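Local coordinates for protein phosphoribosylaminoimidazole carboxylase, ATPase subunit (Thermus thermophilus, PDB 3AW8) that probably catalyses the ATP-dependent carboxylation of 5-aminoimidazole ribonucleotide with hydrogencarbonate to N5-carboxyaminoimidazole ribonucleotide, a step of purine biosynthesis, at residues Gln95-Glu100 with Gly168-Gly173; Lys101-Gly106 with Glu235-Val240; Ala244-Gln249 with Arg262-Gly267. All blocks are in the same frame, centred on the assembly; numbering follows the deposited sequence.

Contact 1: Gln95-Glu100 with Gly168-Gly173; sequences QDRLRE and GLILEG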
loop_
_atom_site.group_PDB
_atom_site.type_symbol
_atom_site.label_atom_id
_atom_site.label_comp_id
_atom_site.label_asym_id
_atom_site.label_seq_id
_atom_site.Cartn_x
_atom_site.Cartn_y
_atom_site.Cartn_z
ATOM N N GLN A 95 -29.463 5.702 4.289
ATOM C CA GLN A 95 -29.558 6.578 5.443
ATOM C C GLN A 95 -30.889 6.511 6.202
ATOM O O GLN A 95 -31.096 7.243 7.171
ATOM C CB GLN A 95 -29.243 8.022 5.027
ATOM C CG GLN A 95 -27.822 8.228 4.511
ATOM C CD GLN A 95 -27.448 9.703 4.358
ATOM O OE1 GLN A 95 -28.250 10.516 3.897
ATOM N NE2 GLN A 95 -26.221 10.046 4.732
ATOM N N ASP A 96 -31.787 5.631 5.772
ATOM C CA ASP A 96 -33.076 5.473 6.446
ATOM C C ASP A 96 -33.338 3.984 6.645
ATOM O O ASP A 96 -33.551 3.254 5.671
ATOM C CB ASP A 96 -34.198 6.071 5.604
ATOM C CG ASP A 96 -35.514 6.114 6.347
ATOM O OD1 ASP A 96 -35.793 5.178 7.130
ATOM O OD2 ASP A 96 -36.272 7.083 6.137
ATOM N N ARG A 97 -33.339 3.538 7.899
ATOM C CA ARG A 97 -33.537 2.119 8.194
ATOM C C ARG A 97 -34.754 1.491 7.528
ATOM O O ARG A 97 -34.671 0.367 7.022
ATOM C CB ARG A 97 -33.601 1.883 9.703
ATOM C CG ARG A 97 -32.271 2.037 10.409
ATOM C CD ARG A 97 -32.332 1.408 11.791
ATOM N NE ARG A 97 -31.024 1.332 12.444
ATOM C CZ ARG A 97 -30.354 2.382 12.911
ATOM N NH1 ARG A 97 -30.866 3.602 12.803
ATOM N NH2 ARG A 97 -29.170 2.211 13.489
ATOM N N LEU A 98 -35.877 2.204 7.524
ATOM C CA LEU A 98 -37.085 1.679 6.901
ATOM C C LEU A 98 -36.907 1.615 5.390
ATOM O O LEU A 98 -37.188 0.592 4.763
ATOM C CB LEU A 98 -38.297 2.550 7.242
ATOM C CG LEU A 98 -39.581 2.248 6.452
ATOM C CD1 LEU A 98 -39.902 0.768 6.486
ATOM C CD2 LEU A 98 -40.725 3.038 7.037
ATOM N N ARG A 99 -36.436 2.716 4.813
ATOM C CA ARG A 99 -36.213 2.792 3.376
ATOM C C ARG A 99 -35.226 1.706 2.964
ATOM O O ARG A 99 -35.282 1.189 1.849
ATOM C CB ARG A 99 -35.675 4.185 3.014
ATOM C CG ARG A 99 -35.273 4.391 1.556
ATOM C CD ARG A 99 -36.458 4.391 0.621
ATOM N NE ARG A 99 -36.061 4.756 -0.739
ATOM C CZ ARG A 99 -35.626 5.963 -1.097
ATOM N NH1 ARG A 99 -35.533 6.936 -0.194
ATOM N NH2 ARG A 99 -35.279 6.200 -2.357
ATOM N N GLU A 100 -34.335 1.348 3.884
ATOM C CA GLU A 100 -33.317 0.329 3.633
ATOM C C GLU A 100 -33.944 -1.066 3.569
ATOM O O GLU A 100 -33.763 -1.803 2.592
ATOM C CB GLU A 100 -32.267 0.376 4.744
ATOM C CG GLU A 100 -30.886 -0.091 4.341
ATOM C CD GLU A 100 -29.884 0.039 5.476
ATOM O OE1 GLU A 100 -28.663 -0.052 5.221
ATOM O OE2 GLU A 100 -30.324 0.229 6.629
ATOM N N GLY A 168 -40.888 8.384 13.770
ATOM C CA GLY A 168 -39.764 8.175 12.878
ATOM C C GLY A 168 -38.868 7.059 13.365
ATOM O O GLY A 168 -37.647 7.116 13.223
ATOM N N LEU A 169 -39.484 6.034 13.944
ATOM C CA LEU A 169 -38.747 4.896 14.467
ATOM C C LEU A 169 -39.155 3.621 13.741
ATOM O O LEU A 169 -40.165 3.586 13.036
ATOM C CB LEU A 169 -39.015 4.756 15.964
ATOM C CG LEU A 169 -38.854 6.034 16.794
ATOM C CD1 LEU A 169 -39.240 5.752 18.236
ATOM C CD2 LEU A 169 -37.424 6.542 16.711
ATOM N N ILE A 170 -38.362 2.572 13.914
ATOM C CA ILE A 170 -38.648 1.299 13.269
ATOM C C ILE A 170 -38.576 0.157 14.279
ATOM O O ILE A 170 -37.723 0.154 15.171
ATOM C CB ILE A 170 -37.658 1.036 12.112
ATOM C CG1 ILE A 170 -37.986 -0.294 11.436
ATOM C CG2 ILE A 170 -36.234 1.051 12.633
ATOM C CD1 ILE A 170 -37.158 -0.565 10.205
ATOM N N LEU A 171 -39.481 -0.805 14.140
ATOM C CA LEU A 171 -39.526 -1.948 15.043
ATOM C C LEU A 171 -38.993 -3.167 14.302
ATOM O O LEU A 171 -39.533 -3.565 13.267
ATOM C CB LEU A 171 -40.973 -2.186 15.512
ATOM C CG LEU A 171 -41.292 -3.012 16.770
ATOM C CD1 LEU A 171 -40.963 -4.480 16.546
ATOM C CD2 LEU A 171 -40.519 -2.458 17.958
ATOM N N GLU A 172 -37.916 -3.738 14.829
ATOM C CA GLU A 172 -37.292 -4.913 14.231
ATOM C C GLU A 172 -37.365 -6.094 15.180
ATOM O O GLU A 172 -37.088 -5.964 16.374
ATOM C CB GLU A 172 -35.820 -4.642 13.887
ATOM C CG GLU A 172 -35.582 -3.929 12.559
ATOM C CD GLU A 172 -34.100 -3.806 12.212
ATOM O OE1 GLU A 172 -33.389 -4.839 12.230
ATOM O OE2 GLU A 172 -33.647 -2.679 11.913
ATOM N N GLY A 173 -37.734 -7.248 14.642
ATOM C CA GLY A 173 -37.826 -8.432 15.468
ATOM C C GLY A 173 -36.457 -9.004 15.769
ATOM O O GLY A 173 -35.757 -9.447 14.857
#

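Contact 2: Lys101-Gly106 with Glu235-Val240; sequences KTFFQG and EALDYV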
loop_
_atom_site.group_PDB
_atom_site.type_symbol
_atom_site.label_atom_id
_atom_site.label_comp_id
_atom_site.label_asym_id
_atom_site.label_seq_id
_atom_site.Cartn_x
_atom_site.Cartn_y
_atom_site.Cartn_z
ATOM N N LYS A 101 -34.682 -1.413 4.620
ATOM C CA LYS A 101 -35.348 -2.706 4.710
ATOM C C LYS A 101 -36.359 -2.936 3.582
ATOM O O LYS A 101 -36.373 -4.002 2.963
ATOM C CB LYS A 101 -36.057 -2.836 6.060
ATOM C CG LYS A 101 -35.363 -3.728 7.082
ATOM C CD LYS A 101 -34.071 -3.127 7.591
ATOM C CE LYS A 101 -33.678 -3.726 8.941
ATOM N NZ LYS A 101 -33.525 -5.211 8.911
ATOM N N THR A 102 -37.206 -1.946 3.315
ATOM C CA THR A 102 -38.209 -2.088 2.261
ATOM C C THR A 102 -37.531 -2.328 0.925
ATOM O O THR A 102 -37.958 -3.187 0.153
ATOM C CB THR A 102 -39.107 -0.837 2.123
ATOM O OG1 THR A 102 -38.348 0.244 1.570
ATOM C CG2 THR A 102 -39.665 -0.426 3.474
ATOM N N PHE A 103 -36.473 -1.566 0.656
ATOM C CA PHE A 103 -35.731 -1.700 -0.596
ATOM C C PHE A 103 -35.238 -3.133 -0.825
ATOM O O PHE A 103 -35.478 -3.718 -1.885
ATOM C CB PHE A 103 -34.554 -0.717 -0.612
ATOM C CG PHE A 103 -33.596 -0.926 -1.756
ATOM C CD1 PHE A 103 -32.465 -1.725 -1.598
ATOM C CD2 PHE A 103 -33.822 -0.327 -2.989
ATOM C CE1 PHE A 103 -31.571 -1.921 -2.651
ATOM C CE2 PHE A 103 -32.933 -0.519 -4.047
ATOM C CZ PHE A 103 -31.806 -1.317 -3.877
ATOM N N PHE A 104 -34.552 -3.699 0.164
ATOM C CA PHE A 104 -34.056 -5.064 0.030
ATOM C C PHE A 104 -35.211 -6.051 0.080
ATOM O O PHE A 104 -35.207 -7.061 -0.628
ATOM C CB PHE A 104 -33.027 -5.386 1.127
ATOM C CG PHE A 104 -31.622 -5.000 0.766
ATOM C CD1 PHE A 104 -31.232 -3.666 0.748
ATOM C CD2 PHE A 104 -30.704 -5.967 0.379
ATOM C CE1 PHE A 104 -29.952 -3.299 0.347
ATOM C CE2 PHE A 104 -29.419 -5.610 -0.025
ATOM C CZ PHE A 104 -29.043 -4.271 -0.041
ATOM N N GLN A 105 -36.201 -5.762 0.917
ATOM C CA GLN A 105 -37.360 -6.632 1.014
ATOM C C GLN A 105 -38.012 -6.691 -0.362
ATOM O O GLN A 105 -38.569 -7.714 -0.752
ATOM C CB GLN A 105 -38.354 -6.092 2.044
ATOM C CG GLN A 105 -39.716 -6.766 1.983
ATOM C CD GLN A 105 -40.657 -6.265 3.057
ATOM O OE1 GLN A 105 -40.559 -6.664 4.217
ATOM N NE2 GLN A 105 -41.570 -5.374 2.680
ATOM N N GLY A 106 -37.920 -5.586 -1.095
ATOM C CA GLY A 106 -38.496 -5.523 -2.424
ATOM C C GLY A 106 -37.665 -6.211 -3.491
ATOM O O GLY A 106 -38.156 -6.489 -4.581
ATOM N N GLU A 235 -27.471 -3.525 -9.228
ATOM C CA GLU A 235 -28.120 -3.239 -10.505
ATOM C C GLU A 235 -29.389 -2.428 -10.316
ATOM O O GLU A 235 -29.726 -1.585 -11.144
ATOM C CB GLU A 235 -28.423 -4.537 -11.241
ATOM C CG GLU A 235 -27.175 -5.356 -11.487
ATOM C CD GLU A 235 -27.382 -6.453 -12.501
ATOM O OE1 GLU A 235 -28.261 -7.314 -12.276
ATOM O OE2 GLU A 235 -26.657 -6.449 -13.522
ATOM N N ALA A 236 -30.089 -2.678 -9.220
ATOM C CA ALA A 236 -31.305 -1.942 -8.924
ATOM C C ALA A 236 -30.989 -0.465 -8.721
ATOM O O ALA A 236 -31.796 0.397 -9.055
ATOM C CB ALA A 236 -31.964 -2.503 -7.670
ATOM N N LEU A 237 -29.809 -0.176 -8.174
ATOM C CA LEU A 237 -29.397 1.200 -7.898
ATOM C C LEU A 237 -28.446 1.786 -8.928
ATOM O O LEU A 237 -28.076 2.956 -8.823
ATOM C CB LEU A 237 -28.709 1.276 -6.535
ATOM C CG LEU A 237 -29.475 1.023 -5.238
ATOM C CD1 LEU A 237 -28.494 0.621 -4.145
ATOM C CD2 LEU A 237 -30.252 2.268 -4.848
ATOM N N ASP A 238 -28.048 0.992 -9.919
ATOM C CA ASP A 238 -27.088 1.468 -10.915
ATOM C C ASP A 238 -25.841 1.862 -10.137
ATOM O O ASP A 238 -25.224 2.902 -10.375
ATOM C CB ASP A 238 -27.637 2.678 -11.667
ATOM C CG ASP A 238 -28.187 2.307 -13.026
ATOM O OD1 ASP A 238 -29.218 1.593 -13.093
ATOM O OD2 ASP A 238 -27.571 2.723 -14.031
ATOM N N TYR A 239 -25.493 0.999 -9.193
ATOM C CA TYR A 239 -24.364 1.207 -8.313
ATOM C C TYR A 239 -23.033 1.195 -9.042
ATOM O O TYR A 239 -22.803 0.389 -9.944
ATOM C CB TYR A 239 -24.346 0.127 -7.225
ATOM C CG TYR A 239 -23.633 0.559 -5.964
ATOM C CD1 TYR A 239 -24.310 1.249 -4.964
ATOM C CD2 TYR A 239 -22.272 0.310 -5.788
ATOM C CE1 TYR A 239 -23.655 1.681 -3.819
ATOM C CE2 TYR A 239 -21.604 0.741 -4.645
ATOM C CZ TYR A 239 -22.302 1.423 -3.666
ATOM O OH TYR A 239 -21.665 1.825 -2.523
ATOM N N VAL A 240 -22.162 2.110 -8.639
ATOM C CA VAL A 240 -20.825 2.201 -9.199
ATOM C C VAL A 240 -19.903 2.402 -8.014
ATOM O O VAL A 240 -20.044 3.366 -7.256
ATOM C CB VAL A 240 -20.672 3.385 -10.157
ATOM C CG1 VAL A 240 -19.271 3.388 -10.741
ATOM C CG2 VAL A 240 -21.719 3.294 -11.260
#

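Contact 3: Ala244-Gln249 with Arg262-Gly267; sequences ALEFFQ and RVHNSG. With AMP (adenosine monophosphate), chain C.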
loop_
_atom_site.group_PDB
_atom_site.type_symbol
_atom_site.label_atom_id
_atom_site.label_comp_id
_atom_site.label_asym_id
_atom_site.label_seq_id
_atom_site.Cartn_x
_atom_site.Cartn_y
_atom_site.Cartn_z
ATOM N N ALA A 244 -21.191 -2.317 0.537
ATOM C CA ALA A 244 -21.026 -3.238 1.654
ATOM C C ALA A 244 -22.378 -3.661 2.214
ATOM O O ALA A 244 -23.160 -2.836 2.695
ATOM C CB ALA A 244 -20.183 -2.594 2.749
ATOM N N LEU A 245 -22.637 -4.962 2.147
ATOM C CA LEU A 245 -23.881 -5.537 2.634
ATOM C C LEU A 245 -23.632 -6.393 3.871
ATOM O O LEU A 245 -22.824 -7.320 3.846
ATOM C CB LEU A 245 -24.512 -6.391 1.533
ATOM C CG LEU A 245 -25.710 -5.834 0.757
ATOM C CD1 LEU A 245 -25.616 -4.323 0.640
ATOM C CD2 LEU A 245 -25.777 -6.508 -0.616
ATOM N N GLU A 246 -24.325 -6.068 4.954
ATOM C CA GLU A 246 -24.201 -6.811 6.197
ATOM C C GLU A 246 -25.428 -7.686 6.421
ATOM O O GLU A 246 -26.558 -7.214 6.327
ATOM C CB GLU A 246 -24.038 -5.851 7.372
ATOM C CG GLU A 246 -22.630 -5.328 7.528
ATOM C CD GLU A 246 -22.449 -4.514 8.793
ATOM O OE1 GLU A 246 -22.826 -3.325 8.788
ATOM O OE2 GLU A 246 -21.939 -5.071 9.795
ATOM N N PHE A 247 -25.208 -8.964 6.710
ATOM C CA PHE A 247 -26.315 -9.884 6.958
ATOM C C PHE A 247 -26.179 -10.571 8.313
ATOM O O PHE A 247 -25.136 -10.501 8.965
ATOM C CB PHE A 247 -26.384 -10.984 5.890
ATOM C CG PHE A 247 -26.551 -10.478 4.492
ATOM C CD1 PHE A 247 -25.447 -10.096 3.742
ATOM C CD2 PHE A 247 -27.813 -10.404 3.914
ATOM C CE1 PHE A 247 -25.595 -9.649 2.430
ATOM C CE2 PHE A 247 -27.975 -9.958 2.604
ATOM C CZ PHE A 247 -26.867 -9.581 1.860
ATOM N N PHE A 248 -27.262 -11.218 8.730
ATOM C CA PHE A 248 -27.284 -11.996 9.958
ATOM C C PHE A 248 -27.319 -13.418 9.423
ATOM O O PHE A 248 -28.082 -13.700 8.498
ATOM C CB PHE A 248 -28.563 -11.752 10.754
ATOM C CG PHE A 248 -28.581 -10.460 11.491
ATOM C CD1 PHE A 248 -27.574 -10.147 12.391
ATOM C CD2 PHE A 248 -29.622 -9.558 11.309
ATOM C CE1 PHE A 248 -27.602 -8.946 13.104
ATOM C CE2 PHE A 248 -29.658 -8.356 12.017
ATOM C CZ PHE A 248 -28.646 -8.052 12.915
ATOM N N GLN A 249 -26.491 -14.306 9.964
ATOM C CA GLN A 249 -26.510 -15.689 9.497
ATOM C C GLN A 249 -27.212 -16.572 10.518
ATOM O O GLN A 249 -26.727 -16.758 11.637
ATOM C CB GLN A 249 -25.096 -16.232 9.256
ATOM C CG GLN A 249 -25.105 -17.535 8.453
ATOM C CD GLN A 249 -23.761 -18.253 8.422
ATOM O OE1 GLN A 249 -22.720 -17.649 8.165
ATOM N NE2 GLN A 249 -23.786 -19.559 8.670
ATOM N N ARG A 262 -20.263 2.393 0.301
ATOM C CA ARG A 262 -18.851 2.742 0.331
ATOM C C ARG A 262 -17.966 1.618 0.864
ATOM O O ARG A 262 -18.449 0.575 1.320
ATOM C CB ARG A 262 -18.662 3.937 1.254
ATOM C CG ARG A 262 -19.253 3.668 2.642
ATOM C CD ARG A 262 -18.897 4.745 3.641
ATOM N NE ARG A 262 -19.518 4.510 4.944
ATOM C CZ ARG A 262 -19.208 3.511 5.774
ATOM N NH1 ARG A 262 -18.274 2.618 5.459
ATOM N NH2 ARG A 262 -19.827 3.414 6.940
ATOM N N VAL A 263 -16.659 1.852 0.808
ATOM C CA VAL A 263 -15.714 0.903 1.339
ATOM C C VAL A 263 -16.147 0.779 2.787
ATOM O O VAL A 263 -16.677 1.730 3.369
ATOM C CB VAL A 263 -14.287 1.425 1.242
ATOM C CG1 VAL A 263 -13.808 1.301 -0.197
ATOM C CG2 VAL A 263 -14.223 2.880 1.727
ATOM N N HIS A 264 -15.925 -0.392 3.368
ATOM C CA HIS A 264 -16.384 -0.660 4.720
ATOM C C HIS A 264 -15.283 -1.181 5.629
ATOM O O HIS A 264 -14.315 -1.779 5.162
ATOM C CB HIS A 264 -17.533 -1.667 4.628
ATOM C CG HIS A 264 -18.351 -1.782 5.870
ATOM N ND1 HIS A 264 -18.179 -2.798 6.783
ATOM C CD2 HIS A 264 -19.365 -1.016 6.342
ATOM C CE1 HIS A 264 -19.054 -2.657 7.763
ATOM N NE2 HIS A 264 -19.784 -1.585 7.520
ATOM N N ASN A 265 -15.458 -0.940 6.926
ATOM C CA ASN A 265 -14.522 -1.347 7.965
ATOM C C ASN A 265 -14.257 -2.850 7.941
ATOM O O ASN A 265 -13.131 -3.297 8.170
ATOM C CB ASN A 265 -15.084 -0.939 9.325
ATOM C CG ASN A 265 -14.046 -0.974 10.437
ATOM O OD1 ASN A 265 -14.296 -0.457 11.527
ATOM N ND2 ASN A 265 -12.881 -1.580 10.175
ATOM N N SER A 266 -15.294 -3.628 7.658
ATOM C CA SER A 266 -15.162 -5.077 7.614
ATOM C C SER A 266 -14.350 -5.539 6.405
ATOM O O SER A 266 -14.259 -6.731 6.142
ATOM C CB SER A 266 -16.543 -5.729 7.567
ATOM O OG SER A 266 -17.137 -5.544 6.296
ATOM N N GLY A 267 -13.763 -4.601 5.671
ATOM C CA GLY A 267 -12.984 -4.974 4.503
ATOM C C GLY A 267 -11.546 -4.480 4.493
ATOM O O GLY A 267 -10.830 -4.669 3.506
HETATM P P AMP C . -26.435 -0.984 14.122
HETATM O O1P AMP C . -25.237 -0.814 13.256
HETATM O O2P AMP C . -27.525 -1.903 13.359
HETATM O O3P AMP C . -27.073 0.459 14.443
HETATM O "O5'" AMP C . -26.007 -1.690 15.523
HETATM C "C5'" AMP C . -25.477 -2.997 15.236
HETATM C "C4'" AMP C . -25.329 -3.796 16.547
HETATM O "O4'" AMP C . -26.633 -4.064 17.160
HETATM C "C3'" AMP C . -24.651 -5.158 16.308
HETATM O "O3'" AMP C . -23.704 -5.433 17.348
HETATM C "C2'" AMP C . -25.803 -6.172 16.277
HETATM O "O2'" AMP C . -25.413 -7.416 16.875
HETATM C "C1'" AMP C . -26.960 -5.490 17.041
HETATM N N9 AMP C . -28.244 -5.671 16.319
HETATM C C8 AMP C . -28.776 -4.835 15.369
HETATM N N7 AMP C . -29.917 -5.295 14.943
HETATM C C5 AMP C . -30.200 -6.448 15.581
HETATM C C6 AMP C . -31.271 -7.381 15.541
HETATM N N6 AMP C . -32.346 -7.184 14.690
HETATM N N1 AMP C . -31.221 -8.466 16.349
HETATM C C2 AMP C . -30.190 -8.675 17.180
HETATM N N3 AMP C . -29.165 -7.821 17.248
HETATM C C4 AMP C . -29.127 -6.711 16.478
#

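Contact 1: Gln95-Glu100 with Gly168-Gly173
Apolar packing of Ile170 against Arg97 and Leu98 sets the first turn of helix 97-107 on strand 169-173, an inner strand of the four-stranded antiparallel sheet, beside the AMP site. With CG1 of Ile170 anti to the backbone N (chi1 -179°), its two branches part: CG2 meets Arg97, lying 4.0 Å from Arg97 CD, and CD1 reaches the helix backbone, 4.0 Å from Leu98 CA. A beta-branched residue suits this place, since one strand position fills two spots on the helix. Arg97 crosses Ile170 at about a right angle, and its chain runs extended from CG to NE, so the aliphatic part packs here. Beyond the two segments, Arg97 NH2 forms a salt bridge with the AMP phosphate. Asp96 is the N-cap; its OD1 accepts weak bonds from Leu98 N and Arg99 N, while OD2 forms salt bridges with Arg139 and Arg140. Glu172 points to the same side of the strand as Ile170, but its OE2 forms a salt bridge with Lys137 and stays 4.8 Å from Arg97 NE. The charges therefore lie near one another without pairing across the contact: the hydrocarbon joins helix to sheet, which probably leaves the guanidinium available to the nucleotide phosphate.

Contact 2: Lys101-Gly106 with Glu235-Val240
Phe103, on helix 97-107, reaches across to Ala236 and Leu237 in the last turn of helix 220-237, and within these two segments its ring makes every contact. The backbones stay well apart, 9.4 Å between Phe103 CA and Ala236 CA, a gap that the long aromatic side chain spans, leaving room for a methyl and an isobutyl group on the other side. CG of Phe103 stands anti to the backbone N (chi1 171°), sending the ring outward from its helix with the far end, CZ and CE2, leading. CZ lies 3.6 Å from the branch carbon CG of Leu237 and 3.8 Å from its methyl CD1, while CE2 lies 3.9 Å from the other methyl, CD2. The whole isobutyl fork thus meets the far end of the ring, in an oblique approach. Leu237 turns its CG anti to the carbonyl carbon (chi1 -67°), which brings both methyls to the phenyl group. Ala236 adds a single methyl, its CB 4.0 Å from Phe103 CZ; it is exposed and closes the outer margin of the patch. Further in, Val93 of helix 88-94 touches both Phe103 and Leu237, and Met259 of strand 253-260 packs on Leu237. Phe104 belongs to the same helix turn as Phe103: its CD1 lies in plane at the edge of the Phe103 ring, while its own ring stacks with Phe256. Asp238, with positive phi (59°), is the C-prime residue of a Schellman motif that ends the helix, in which Tyr239 N bonds back to the carbonyl of the residue preceding Glu235. The arrangement is a side-chain bridge between two helices of the ATP-grasp region, made just where a Schellman motif turns helix 220-237 towards strand 241-250.

Contact 3: Ala244-Gln249 with Arg262-Gly267
Ala244 and Glu246, alternate residues of strand 241-250, both point at His264 in the loop that follows strand 253-260. The methyl of Ala244 meets the root of the histidine, CB to His264 CB 3.4 Å; a small residue suits this place, because the loop passes close to the strand. The imidazole runs on past it to Glu246, whose OE1 stands 3.7 Å from His264 NE2, too far for a hydrogen bond, with carboxylate and ring planes 53° apart. CG of His264 is anti to the backbone N (chi1 -165°), which carries the ring along the strand. Its other nitrogen is held from the loop: Ser266 N donates to His264 ND1 (3.1 Å), though from well out of the ring plane, and Ser266 OG is hydrogen-bonded to the same atom (3.0 Å). With an alanine in its place, the Ser266 amide would probably lose its acceptor, and a gap is likely to open beside the Glu246 carboxylate. The strand runs beside the nucleotide pocket of the ATP-grasp fold: Glu246 OE1 lies close to Glu258 OE1, like charges consistent with a magnesium site as in relatives, though no metal is bound here. Two residues further along, Phe248 CZ comes within 3.5 Å of AMP C5. In the outer shell, Ser182 bonds Ser266 OG, Gln278 bonds the carbonyl of His264, and Arg262 reaches Val263 O through NH1 and Glu68 through NH2.

In the fold
Contacts 1 and 2 share helix 97-107: its first turn packs on the small antiparallel sheet and its later turns on helix 220-237, their centres about 17 and 16 Å from the centre of the chain. Contact 3 lies deeper, its centre about 5 Å from that point, in the large sheet. Chemistry follows place. Contact 2 is purely apolar and partly open at its margin; contact 1 is apolar, with Arg97 going on to the AMP phosphate and Glu172 to Lys137; contact 3 mixes a methyl-to-methylene contact with a carboxylate near an imidazole bonded within its own loop. Lys101 of contact 2 makes a weak, long ion pair with Glu172 of contact 1, and Phe104 packs on Leu245. AMP meets contacts 1 and 3.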